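Local coordinates for protein NADP-dependent glyceraldehyde-3-phosphate dehydrogenase (PDB 3PRL) that probably oxidises glyceraldehyde 3-phosphate to 3-phosphoglycerate with NADP+ and without phosphate, as a member of the aldehyde dehydrogenase family, at residues 49-54 against 213-218; 184-187 against 191-194; 222-227 against 248-253. All coordinates share one frame; numbering follows the deposited sequence.

Contact 1. Residues 49-54 against 213-218; sequences EEVNDA and QVVTGR
A54 and V51, on one flank of helix 48-65, pack against V215 and Q213 as the chain runs out of strand 212-214. The apolar part is small, mostly methyl against methyl. A54 CB points at the strand and touches V215 CG1 at 3.8 Å, with Q213 CB close by at 4.0 Å from that same A54 CB. V51 adds a looser touch through its CG2, 4.5 Å from V215 CG1. One methyl of V215 therefore serves both helix residues; it is carried there by chi1 of -71°, which sets CG1 anti to the carbonyl carbon. L226 of helix 223-227 touches V51 and V215 alike, so a third element closes round this patch.

This is the outer layer of the Rossmann-like cofactor domain of aldehyde dehydrogenases: strand 212-214 pairs in parallel with strand 182-186, and helix 48-65 lies over the strand's end. V215 also packs on K186, a residue of the NADP+ site.

The polar part belongs to Q213. Its chi1 of -44° sets CG beside the backbone N, 3.5 Å from A54 O, and the bend at chi2 turns the amide so that NE2 faces that oxygen. NE2 donates to A54 O in a weak hydrogen bond of 3.4 Å, with 150° at the hydrogen, while OE1 accepts the firmer bond, from the backbone N of N17. A leucine at Q213 would probably leave the N17 amide without this acceptor and cost the helix its weak side-chain tie to the strand.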
# COMPACT_ATOMS: atom_id res chain seq x y z
N GLU D 49 -7.42 42.00 14.06
CA GLU D 49 -6.71 41.52 15.26
C GLU D 49 -7.29 40.20 15.75
O GLU D 49 -6.58 39.21 15.81
CB GLU D 49 -6.77 42.55 16.40
CG GLU D 49 -5.99 43.81 16.15
CD GLU D 49 -6.47 44.53 14.91
OE1 GLU D 49 -7.59 45.10 14.92
OE2 GLU D 49 -5.72 44.51 13.90
N GLU D 50 -8.58 40.20 16.08
CA GLU D 50 -9.25 38.99 16.54
C GLU D 50 -9.00 37.79 15.61
O GLU D 50 -9.06 36.64 16.06
CB GLU D 50 -10.73 39.25 16.78
CG GLU D 50 -10.95 40.35 17.81
CD GLU D 50 -12.39 40.76 17.95
OE1 GLU D 50 -13.02 41.13 16.93
OE2 GLU D 50 -12.88 40.74 19.09
N VAL D 51 -8.70 38.07 14.34
CA VAL D 51 -8.35 37.07 13.32
C VAL D 51 -6.90 36.55 13.46
O VAL D 51 -6.66 35.35 13.33
CB VAL D 51 -8.60 37.59 11.87
CG1 VAL D 51 -7.85 36.76 10.84
CG2 VAL D 51 -10.07 37.58 11.54
N ASN D 52 -5.96 37.46 13.71
CA ASN D 52 -4.59 37.10 14.09
C ASN D 52 -4.60 36.32 15.39
O ASN D 52 -3.97 35.28 15.51
CB ASN D 52 -3.70 38.34 14.24
CG ASN D 52 -3.76 39.26 13.03
OD1 ASN D 52 -3.80 38.80 11.90
ND2 ASN D 52 -3.75 40.58 13.28
N ASP D 53 -5.36 36.81 16.36
CA ASP D 53 -5.46 36.15 17.66
C ASP D 53 -5.89 34.70 17.56
O ASP D 53 -5.34 33.85 18.25
CB ASP D 53 -6.38 36.93 18.60
CG ASP D 53 -5.65 38.06 19.32
OD1 ASP D 53 -4.47 38.31 18.99
OD2 ASP D 53 -6.26 38.69 20.21
N ALA D 54 -6.85 34.42 16.69
CA ALA D 54 -7.28 33.06 16.41
C ALA D 54 -6.17 32.24 15.77
O ALA D 54 -5.95 31.09 16.15
CB ALA D 54 -8.50 33.07 15.51
N GLN D 213 -10.67 27.03 16.05
CA GLN D 213 -11.08 28.43 16.19
C GLN D 213 -12.09 28.74 15.09
O GLN D 213 -11.92 28.29 13.95
CB GLN D 213 -9.87 29.36 16.07
CG GLN D 213 -8.63 28.88 16.85
CD GLN D 213 -8.68 29.22 18.33
OE1 GLN D 213 -9.67 28.94 19.03
NE2 GLN D 213 -7.62 29.86 18.82
N VAL D 214 -13.15 29.47 15.43
CA VAL D 214 -14.14 29.90 14.43
C VAL D 214 -13.94 31.38 14.12
O VAL D 214 -13.95 32.21 15.02
CB VAL D 214 -15.61 29.67 14.87
CG1 VAL D 214 -16.58 29.99 13.72
CG2 VAL D 214 -15.80 28.24 15.38
N VAL D 215 -13.72 31.69 12.85
CA VAL D 215 -13.60 33.08 12.45
C VAL D 215 -14.80 33.42 11.61
O VAL D 215 -15.08 32.77 10.62
CB VAL D 215 -12.26 33.40 11.72
CG1 VAL D 215 -11.10 33.36 12.72
CG2 VAL D 215 -12.00 32.43 10.55
N THR D 216 -15.55 34.44 12.03
CA THR D 216 -16.65 34.94 11.25
C THR D 216 -16.46 36.43 11.00
O THR D 216 -15.84 37.14 11.79
CB THR D 216 -18.03 34.68 11.91
OG1 THR D 216 -18.03 35.21 13.24
CG2 THR D 216 -18.33 33.17 11.96
N GLY D 217 -17.00 36.90 9.89
CA GLY D 217 -16.80 38.27 9.49
C GLY D 217 -17.31 38.42 8.09
O GLY D 217 -17.50 37.44 7.37
N ARG D 218 -17.51 39.68 7.70
CA ARG D 218 -18.10 40.02 6.42
C ARG D 218 -17.59 39.14 5.26
O ARG D 218 -18.32 38.28 4.75
CB ARG D 218 -17.92 41.52 6.15
CG ARG D 218 -18.33 42.38 7.36
CD ARG D 218 -19.19 43.57 6.95
NE ARG D 218 -20.36 43.14 6.18
CZ ARG D 218 -21.63 43.28 6.56
NH1 ARG D 218 -22.61 42.86 5.77
NH2 ARG D 218 -21.93 43.86 7.73

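Contact 2. Residues 184-187 against 191-194; sequences VFKP and GSLS
S192 OG sits where several groups converge. It hydrogen-bonds to the backbone O of A188 and more weakly to that of T189, both in the short turn between the segments, and it meets P187 and K186 across the contact. The ring of P187 reaches it with CG at 3.3 Å and CB at 3.6 Å from S192 OG, so the hydroxyl lies against one corner of the pyrrolidine. With chi1 at -67°, OG stands beside the backbone N of S192, turned back over the start of the helix and within range of the turn carbonyls. P187 CG also packs on S192 CB at 3.8 Å.

K186 leaves its CA facing away from the helix, then bends at chi2 (40°) and curls back until NZ is 3.6 Å from S192 OG, too far for a bond. Its amine is held instead by a weak hydrogen bond to P187 O. K186 binds NADP+ in this protein, although no cofactor occupies this chain, and T189 and S160 of the same site lie near the contact. On its other side P187 rests its CD over the centre of the F185 ring.

G191 occupies the N-cap of helix 192-204 with a phi of 126°, where a beta carbon would jam against the preceding carbonyl oxygen. E98, from helix 88-98, accepts L193 N and S194 OG at this helix start, whose dipole would probably favour its negative charge.

In the fold, this is the turn from strand 182-186 into helix 192-204 of a beta-alpha-beta unit completed by strand 212-214; helix 167-178 packs on F185 and strand 39-44 on S192 and L193.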
# COMPACT_ATOMS: atom_id res chain seq x y z
N VAL D 184 -8.30 26.93 11.74
CA VAL D 184 -9.06 28.17 11.68
C VAL D 184 -10.22 27.92 10.72
O VAL D 184 -10.01 27.63 9.54
CB VAL D 184 -8.17 29.35 11.25
CG1 VAL D 184 -9.00 30.60 11.09
CG2 VAL D 184 -7.12 29.58 12.31
N PHE D 185 -11.44 27.95 11.27
CA PHE D 185 -12.67 27.65 10.54
C PHE D 185 -13.44 28.93 10.16
O PHE D 185 -13.87 29.68 11.04
CB PHE D 185 -13.58 26.74 11.37
CG PHE D 185 -14.93 26.42 10.71
CD1 PHE D 185 -15.02 26.17 9.33
CD2 PHE D 185 -16.10 26.33 11.47
CE1 PHE D 185 -16.23 25.89 8.71
CE2 PHE D 185 -17.32 26.02 10.87
CZ PHE D 185 -17.39 25.80 9.48
N LYS D 186 -13.60 29.15 8.86
CA LYS D 186 -14.44 30.26 8.35
C LYS D 186 -15.63 29.74 7.55
O LYS D 186 -15.47 29.42 6.37
CB LYS D 186 -13.61 31.25 7.51
CG LYS D 186 -14.41 32.47 6.91
CD LYS D 186 -15.45 33.03 7.89
CE LYS D 186 -16.63 33.70 7.20
NZ LYS D 186 -17.89 33.59 8.02
N PRO D 187 -16.84 29.68 8.17
CA PRO D 187 -18.02 29.24 7.41
C PRO D 187 -18.47 30.27 6.39
O PRO D 187 -18.15 31.43 6.55
CB PRO D 187 -19.12 29.10 8.48
CG PRO D 187 -18.65 29.92 9.62
CD PRO D 187 -17.16 29.90 9.59
N GLY D 191 -24.90 30.17 6.50
CA GLY D 191 -24.43 28.84 6.92
C GLY D 191 -23.59 28.91 8.19
O GLY D 191 -23.34 27.90 8.85
N SER D 192 -23.16 30.12 8.54
CA SER D 192 -22.39 30.31 9.76
C SER D 192 -23.09 29.84 11.05
O SER D 192 -22.41 29.36 11.97
CB SER D 192 -21.96 31.77 9.88
OG SER D 192 -21.04 32.10 8.85
N LEU D 193 -24.41 29.99 11.16
CA LEU D 193 -25.10 29.48 12.36
C LEU D 193 -25.05 27.96 12.49
O LEU D 193 -24.81 27.43 13.59
CB LEU D 193 -26.57 29.94 12.46
CG LEU D 193 -27.00 31.39 12.30
CD1 LEU D 193 -28.51 31.41 12.16
CD2 LEU D 193 -26.54 32.27 13.48
N SER D 194 -25.31 27.26 11.38
CA SER D 194 -25.24 25.80 11.35
C SER D 194 -23.82 25.31 11.65
O SER D 194 -23.64 24.43 12.47
CB SER D 194 -25.76 25.23 10.03
OG SER D 194 -27.13 25.53 9.83

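Contact 3. Residues 222-227 against 248-253; sequences IGDHLV and SEKAKM
Two helices of the Rossmann-like cofactor domain meet here: D224 and V227 of the short helix 223-227 lie against K250 and A251, where helix 241-250 ends and the chain turns toward strand 256-259. D224 is part of the NADP+ site, although no cofactor is bound to this chain, so the outer edge of the contact borders that site.

The firmer packing is V227 on the helix end. Its CG1 methyl touches K250 CB at 3.9 Å, the two side chains crossing at about a right angle, and lies 4.2 Å from A251 CB. A251 is the first residue to leave the helical conformation.

The charged pair is looser. D224 and K250 cross obliquely, and bends at chi2 and chi3 lay the K250 chain so that its CD, not NZ, comes nearest the acid: D224 OD1 is 3.7 Å from K250 CD but 4.6 Å from K250 NZ. The charges probably attract, without forming a salt bridge, and K250 also touches E228.

Beyond A251 the chain runs into a subunit interface, where K252 forms a salt bridge with E245 of a second subunit and M253 N bonds to S248 OG of that subunit. Back at the joint, the A251 methyl presses on the backbone of helix 223-227, with A251 CB 3.6 Å from V227 O.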
# COMPACT_ATOMS: atom_id res chain seq x y z
N ILE D 222 -12.00 40.35 6.52
CA ILE D 222 -11.28 39.13 6.91
C ILE D 222 -10.80 38.29 5.72
O ILE D 222 -9.79 37.61 5.82
CB ILE D 222 -12.11 38.24 7.89
CG1 ILE D 222 -13.51 37.93 7.35
CG2 ILE D 222 -12.21 38.92 9.25
CD1 ILE D 222 -13.67 36.59 6.69
N GLY D 223 -11.53 38.36 4.60
CA GLY D 223 -11.25 37.55 3.42
C GLY D 223 -9.78 37.42 3.05
O GLY D 223 -9.14 36.42 3.36
N ASP D 224 -9.25 38.46 2.41
CA ASP D 224 -7.85 38.48 1.95
C ASP D 224 -6.82 38.25 3.06
O ASP D 224 -5.90 37.45 2.89
CB ASP D 224 -7.55 39.80 1.23
CG ASP D 224 -8.39 40.00 -0.03
OD1 ASP D 224 -8.67 39.02 -0.77
OD2 ASP D 224 -8.76 41.16 -0.28
N HIS D 225 -6.99 38.96 4.19
CA HIS D 225 -6.10 38.88 5.36
C HIS D 225 -5.85 37.44 5.84
O HIS D 225 -4.74 37.11 6.25
CB HIS D 225 -6.69 39.73 6.50
CG HIS D 225 -5.83 39.80 7.73
ND1 HIS D 225 -4.75 40.66 7.84
CD2 HIS D 225 -5.90 39.13 8.91
CE1 HIS D 225 -4.20 40.52 9.04
NE2 HIS D 225 -4.88 39.60 9.70
N LEU D 226 -6.89 36.61 5.81
CA LEU D 226 -6.76 35.20 6.16
C LEU D 226 -5.89 34.47 5.15
O LEU D 226 -4.89 33.87 5.51
CB LEU D 226 -8.12 34.53 6.24
CG LEU D 226 -9.02 34.78 7.45
CD1 LEU D 226 -10.49 34.66 7.04
CD2 LEU D 226 -8.70 33.80 8.56
N VAL D 227 -6.28 34.55 3.88
CA VAL D 227 -5.65 33.82 2.79
C VAL D 227 -4.18 34.21 2.60
O VAL D 227 -3.38 33.39 2.13
CB VAL D 227 -6.52 33.97 1.50
CG1 VAL D 227 -5.70 34.10 0.24
CG2 VAL D 227 -7.48 32.80 1.39
N SER D 248 -6.17 31.23 -4.76
CA SER D 248 -4.98 30.68 -5.38
C SER D 248 -4.04 31.82 -5.72
O SER D 248 -2.85 31.76 -5.43
CB SER D 248 -5.34 29.84 -6.61
OG SER D 248 -4.19 29.27 -7.24
N GLU D 249 -4.61 32.88 -6.29
CA GLU D 249 -3.85 34.06 -6.69
C GLU D 249 -3.15 34.74 -5.51
O GLU D 249 -1.97 35.12 -5.62
CB GLU D 249 -4.76 35.06 -7.42
CG GLU D 249 -4.03 36.24 -8.09
CD GLU D 249 -4.91 37.49 -8.21
OE1 GLU D 249 -6.16 37.37 -8.17
OE2 GLU D 249 -4.35 38.60 -8.34
N LYS D 250 -3.86 34.90 -4.39
CA LYS D 250 -3.35 35.70 -3.27
C LYS D 250 -2.51 34.93 -2.25
O LYS D 250 -1.76 35.54 -1.48
CB LYS D 250 -4.47 36.50 -2.57
CG LYS D 250 -5.56 37.01 -3.51
CD LYS D 250 -5.99 38.41 -3.22
CE LYS D 250 -5.22 39.41 -4.08
NZ LYS D 250 -5.88 40.73 -3.96
N ALA D 251 -2.64 33.61 -2.23
CA ALA D 251 -1.83 32.79 -1.35
C ALA D 251 -0.53 32.43 -2.02
O ALA D 251 -0.44 32.37 -3.26
CB ALA D 251 -2.57 31.54 -0.91
N LYS D 252 0.50 32.24 -1.20
CA LYS D 252 1.79 31.77 -1.67
C LYS D 252 2.43 30.83 -0.66
O LYS D 252 2.12 30.88 0.54
CB LYS D 252 2.73 32.92 -2.05
CG LYS D 252 3.41 33.68 -0.90
CD LYS D 252 4.71 34.34 -1.42
CE LYS D 252 5.39 35.24 -0.38
NZ LYS D 252 6.19 34.47 0.62
N MET D 253 3.29 29.95 -1.18
CA MET D 253 4.17 29.07 -0.40
C MET D 253 3.48 28.01 0.44
O MET D 253 4.13 27.39 1.31
CB MET D 253 5.15 29.86 0.46
CG MET D 253 6.20 30.57 -0.34
SD MET D 253 7.34 29.55 -1.32
CE MET D 253 7.84 28.24 -0.18

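Following the chain from the N terminus, helix 48-65 supplies the first segment, and contact 1 closes a long loop when residues 213-218 return to it. Contact 2 falls within that loop, closing the tight turn of the unit formed by strand 182-186, helix 192-204 and strand 212-214. The two share a sheet: F185 and V215 pair through their backbones, V215 N lying 2.7 Å from F185 O. Contact 3 follows in series, opening a few residues after contact 1 closes and joining helix 223-227 to the end of helix 241-250. N52 OD1 stands 2.6 Å from H225 NE2, so helix 48-65 is joined to helix 223-227 as well as to the end of strand 212-214.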